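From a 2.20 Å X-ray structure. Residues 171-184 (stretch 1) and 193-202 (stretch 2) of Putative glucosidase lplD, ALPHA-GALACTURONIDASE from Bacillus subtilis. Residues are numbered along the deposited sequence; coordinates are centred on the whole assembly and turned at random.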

# COMPACT_ATOMS: atom_id res chain seq x y z
N GLU A 171 -16.68 12.03 23.59
CA GLU A 171 -17.22 10.74 23.99
C GLU A 171 -16.20 9.88 24.73
O GLU A 171 -16.52 9.25 25.73
N VAL A 172 -14.96 9.86 24.24
CA VAL A 172 -13.96 9.02 24.87
C VAL A 172 -13.73 9.45 26.33
O VAL A 172 -13.43 8.62 27.18
N PHE A 173 -13.91 10.73 26.64
CA PHE A 173 -13.70 11.18 28.02
C PHE A 173 -14.65 10.47 28.97
O PHE A 173 -14.27 10.14 30.10
N GLY A 174 -15.87 10.24 28.51
CA GLY A 174 -16.89 9.59 29.34
C GLY A 174 -16.55 8.14 29.65
O GLY A 174 -16.93 7.62 30.70
N THR A 175 -15.85 7.48 28.75
CA THR A 175 -15.43 6.12 29.00
C THR A 175 -14.24 6.08 29.94
O THR A 175 -14.12 5.19 30.78
N GLN A 176 -13.35 7.05 29.80
CA GLN A 176 -12.28 7.20 30.75
C GLN A 176 -12.80 7.44 32.18
O GLN A 176 -12.26 6.88 33.13
N LYS A 177 -13.85 8.23 32.33
CA LYS A 177 -14.39 8.49 33.66
C LYS A 177 -15.03 7.22 34.22
O LYS A 177 -14.92 6.93 35.41
N LEU A 178 -15.69 6.46 33.34
CA LEU A 178 -16.28 5.18 33.73
C LEU A 178 -15.21 4.23 34.25
O LEU A 178 -15.38 3.60 35.28
N LEU A 179 -14.11 4.13 33.51
CA LEU A 179 -13.00 3.29 33.92
C LEU A 179 -12.35 3.80 35.22
O LEU A 179 -11.95 3.00 36.07
N ALA A 180 -12.21 5.11 35.38
CA ALA A 180 -11.65 5.60 36.64
C ALA A 180 -12.53 5.17 37.83
O ALA A 180 -12.02 4.73 38.85
N GLU A 181 -13.85 5.25 37.68
CA GLU A 181 -14.74 4.84 38.76
C GLU A 181 -14.71 3.33 39.01
O GLU A 181 -14.88 2.88 40.15
N MSE A 182 -14.45 2.57 37.95
CA MSE A 182 -14.33 1.12 38.07
C MSE A 182 -13.09 0.76 38.89
O MSE A 182 -13.13 -0.14 39.72
N VAL A 183 -11.99 1.46 38.63
CA VAL A 183 -10.76 1.32 39.40
C VAL A 183 -11.01 1.53 40.90
O VAL A 183 -10.57 0.73 41.73
N THR A 184 -11.70 2.61 41.25
CA THR A 184 -12.08 2.86 42.62
C THR A 184 -12.98 1.75 43.17
O THR A 184 -12.73 1.21 44.25
N ARG A 193 -7.43 11.97 38.16
CA ARG A 193 -7.89 12.57 36.91
C ARG A 193 -8.22 11.50 35.88
O ARG A 193 -7.50 10.49 35.78
N ARG A 194 -9.27 11.72 35.11
CA ARG A 194 -9.61 10.78 34.04
C ARG A 194 -8.46 10.69 33.04
O ARG A 194 -8.30 9.67 32.37
N GLU A 195 -7.64 11.74 32.96
CA GLU A 195 -6.43 11.70 32.15
C GLU A 195 -5.53 10.53 32.51
O GLU A 195 -4.90 9.96 31.63
N ASP A 196 -5.45 10.18 33.79
CA ASP A 196 -4.58 9.09 34.23
C ASP A 196 -5.03 7.70 33.73
O ASP A 196 -4.33 6.71 33.91
N ILE A 197 -6.21 7.63 33.13
CA ILE A 197 -6.64 6.39 32.52
C ILE A 197 -6.09 6.45 31.11
O ILE A 197 -6.65 7.12 30.25
N ARG A 198 -4.97 5.78 30.90
CA ARG A 198 -4.24 5.89 29.65
C ARG A 198 -4.77 4.81 28.74
O ARG A 198 -4.62 3.61 29.02
N VAL A 199 -5.43 5.23 27.68
CA VAL A 199 -6.11 4.27 26.85
C VAL A 199 -5.55 4.29 25.43
O VAL A 199 -5.12 5.34 24.93
N ASN A 200 -5.53 3.12 24.79
CA ASN A 200 -5.27 3.06 23.37
C ASN A 200 -6.60 3.00 22.65
O ASN A 200 -7.25 1.95 22.61
N VAL A 201 -7.01 4.13 22.09
CA VAL A 201 -8.34 4.26 21.52
C VAL A 201 -8.31 4.45 20.00
O VAL A 201 -7.43 5.13 19.45
N LEU A 202 -9.27 3.84 19.31
CA LEU A 202 -9.25 3.81 17.86
C LEU A 202 -10.61 3.46 17.27
O LEU A 202 -11.43 2.80 17.91

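The helix of stretch 1 lies across the strand of stretch 2 with their axes 9.0 Å apart at closest approach and their N-to-C directions at 127°, so the two elements run obliquely in opposing senses. The spacing of CA atoms is uneven: Val172 and Val201 are 8.1 Å apart from CA to CA, whereas the CA atoms of Lys177 and Arg194 come within 5.3 Å. Side chains must therefore fill a wide gap at the first pair, while at the second the backbones themselves draw close. Together the stretches bury 564 Å².

On the helix, the CA-to-CB bonds of Val172, Gln176, Leu179, Ala180 and Val183 point toward stretch 2, spaced three or four residues apart, except for the adjacent pair Leu179 and Ala180, as expected of one helical face. In stretch 2, the CA-to-CB bonds of Arg194, Ile197, Val199 and Val201 point toward the helix, and that of Arg198, between Ile197 and Val199, points away, the usual alternation.

Ile197 is the main apolar bump. With chi1 and chi2 both m, it enters a hollow lined by Leu179, Ala180 and Val183. Its CG2 lies 3.8 Å from Leu179 CD1, its CG1 is 3.9 Å from Ala180 CB, and its CD1 is 4.4 Å from Val183 CG2. Ile197 CD1 also lies 3.8 Å from Ala180 CA, so the isoleucine reaches the helix backbone beside the small alanine. Leu179 (m, t) is shared between two neighbours, since the same CD1 that meets Ile197 also lies 4.1 Å from CG1 of Val199 (m). Farther along, Val172 (t) and Val201 (p) bridge the wide gap tip to tip, CG2 to CG2, at 3.9 Å.

Gln176 is the polar element among these residues. Its m, t chain, with chi3 at -65°, places NE2 2.8 Å from Ile197 O; the N-H...O angle of 161° supports a hydrogen bond. A water extends this link: it accepts from Gln176 NE2 at 3.1 Å and donates to Glu195 O at 2.8 Å. The amide thus uses both N-H groups, one directly to Ile197 O and one through water on the 3-10 segment. Arg194 O, 3.3 Å from Gln176 NE2, is close but at a poor angle for a hydrogen bond.

Arg194 has the largest area covered by the other stretch, 133 Å². Starting from chi1 p and an off-well chi2 of 104°, it lays its guanidinium flat on Phe173: the planes differ by 6°, the centres are 3.9 Å apart, and Arg194 CZ comes 3.4 Å from Phe173 CD1. Arg194 CZ sits 29° off the ring normal, over the face, so the stack is also a cation-pi contact. The CA-to-CB bond of Phe173 (chi1 m) points sideways to stretch 2, yet its ring offers the guanidinium a flat bed. The CA-to-CB bond of Lys177 points away, but its m, t, t, m chain brings its end nearer, with NZ 3.7 Å from Arg194 CG.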

# COMPACT_ATOMS: atom_id res chain seq x y z
CB GLU A 171 -17.79 9.99 22.78
CG GLU A 171 -19.18 10.46 22.38
CD GLU A 171 -20.11 10.59 23.58
OE1 GLU A 171 -20.53 9.56 24.15
OE2 GLU A 171 -20.42 11.74 23.96
CB VAL A 172 -12.65 9.00 24.08
CG1 VAL A 172 -11.61 8.17 24.81
CG2 VAL A 172 -12.87 8.46 22.65
CB PHE A 173 -13.81 12.70 28.15
CG PHE A 173 -12.90 13.46 27.22
CD1 PHE A 173 -11.71 12.89 26.79
CD2 PHE A 173 -13.24 14.73 26.77
CE1 PHE A 173 -10.87 13.56 25.91
CE2 PHE A 173 -12.42 15.42 25.90
CZ PHE A 173 -11.23 14.84 25.46
CB THR A 175 -15.13 5.35 27.70
OG1 THR A 175 -16.32 5.36 26.90
CG2 THR A 175 -14.80 3.91 28.03
CB GLN A 176 -11.37 8.33 30.32
CG GLN A 176 -10.35 7.90 29.29
CD GLN A 176 -9.53 9.07 28.81
OE1 GLN A 176 -10.06 9.98 28.18
NE2 GLN A 176 -8.23 9.06 29.10
CB LYS A 177 -15.43 9.61 33.63
CG LYS A 177 -14.89 10.98 33.19
CD LYS A 177 -15.99 12.05 33.22
CE LYS A 177 -15.52 13.38 32.64
NZ LYS A 177 -14.36 13.93 33.39
CB LEU A 178 -17.01 4.54 32.54
CG LEU A 178 -17.46 3.09 32.74
CD1 LEU A 178 -18.50 3.00 33.88
CD2 LEU A 178 -18.02 2.50 31.46
CB LEU A 179 -11.97 3.21 32.80
CG LEU A 179 -12.35 2.46 31.51
CD1 LEU A 179 -11.34 2.79 30.41
CD2 LEU A 179 -12.37 0.95 31.75
CB ALA A 180 -11.47 7.11 36.62
CB GLU A 181 -16.17 5.34 38.52
CG GLU A 181 -16.26 6.87 38.57
CD GLU A 181 -17.67 7.38 38.60
OE1 GLU A 181 -18.60 6.59 38.82
OE2 GLU A 181 -17.84 8.60 38.38
CB MSE A 182 -14.29 0.47 36.69
CG MSE A 182 -13.71 -0.93 36.67
SE MSE A 182 -13.21 -1.48 34.83
CE MSE A 182 -11.48 -0.58 34.73
CB VAL A 183 -9.71 2.34 38.94
CG1 VAL A 183 -8.53 2.38 39.91
CG2 VAL A 183 -9.25 2.04 37.49
CB THR A 184 -12.83 4.18 42.76
OG1 THR A 184 -12.00 5.24 42.29
CG2 THR A 184 -13.18 4.44 44.23
CB ARG A 193 -6.81 13.49 36.33
CG ARG A 193 -6.78 14.88 36.93
CD ARG A 193 -5.36 15.44 36.93
NE ARG A 193 -4.39 14.54 36.31
CZ ARG A 193 -3.78 14.75 35.15
NH1 ARG A 193 -4.04 15.85 34.45
NH2 ARG A 193 -2.91 13.87 34.68
CB ARG A 194 -10.95 11.11 33.37
CG ARG A 194 -11.01 12.44 32.63
CD ARG A 194 -10.95 12.25 31.12
NE ARG A 194 -10.85 13.53 30.43
CZ ARG A 194 -9.89 13.84 29.56
NH1 ARG A 194 -8.95 12.96 29.25
NH2 ARG A 194 -9.89 15.03 28.98
CB GLU A 195 -5.61 12.99 32.32
CG GLU A 195 -6.23 14.20 31.65
CD GLU A 195 -7.06 15.08 32.60
OE1 GLU A 195 -7.63 14.58 33.60
OE2 GLU A 195 -7.14 16.29 32.31
CB ASP A 196 -4.50 9.05 35.75
CG ASP A 196 -3.89 10.31 36.33
OD1 ASP A 196 -3.06 10.94 35.62
OD2 ASP A 196 -4.24 10.67 37.48
CB ILE A 197 -8.17 6.25 32.47
CG1 ILE A 197 -8.76 6.51 33.86
CG2 ILE A 197 -8.57 4.83 31.97
CD1 ILE A 197 -8.32 5.44 34.87
CB ARG A 198 -2.75 5.68 29.90
CG ARG A 198 -2.19 6.65 30.94
CD ARG A 198 -2.00 8.04 30.36
NE ARG A 198 -1.73 9.04 31.40
CZ ARG A 198 -1.62 10.35 31.19
NH1 ARG A 198 -1.73 10.84 29.96
NH2 ARG A 198 -1.40 11.18 32.20
CB VAL A 199 -7.65 4.51 26.85
CG1 VAL A 199 -8.24 4.30 28.24
CG2 VAL A 199 -8.00 5.91 26.33
CB ASN A 200 -4.39 1.87 23.00
CG ASN A 200 -4.05 1.85 21.51
OD1 ASN A 200 -3.46 2.79 21.01
ND2 ASN A 200 -4.42 0.79 20.81
CB VAL A 201 -9.06 5.44 22.19
CG1 VAL A 201 -8.36 6.74 21.87
CG2 VAL A 201 -10.55 5.48 21.79
CB LEU A 202 -8.14 2.88 17.34
CG LEU A 202 -8.21 1.36 17.60
CD1 LEU A 202 -7.37 0.60 16.57
CD2 LEU A 202 -7.72 1.00 19.00
O HOH W 1 -5.42 10.26 28.92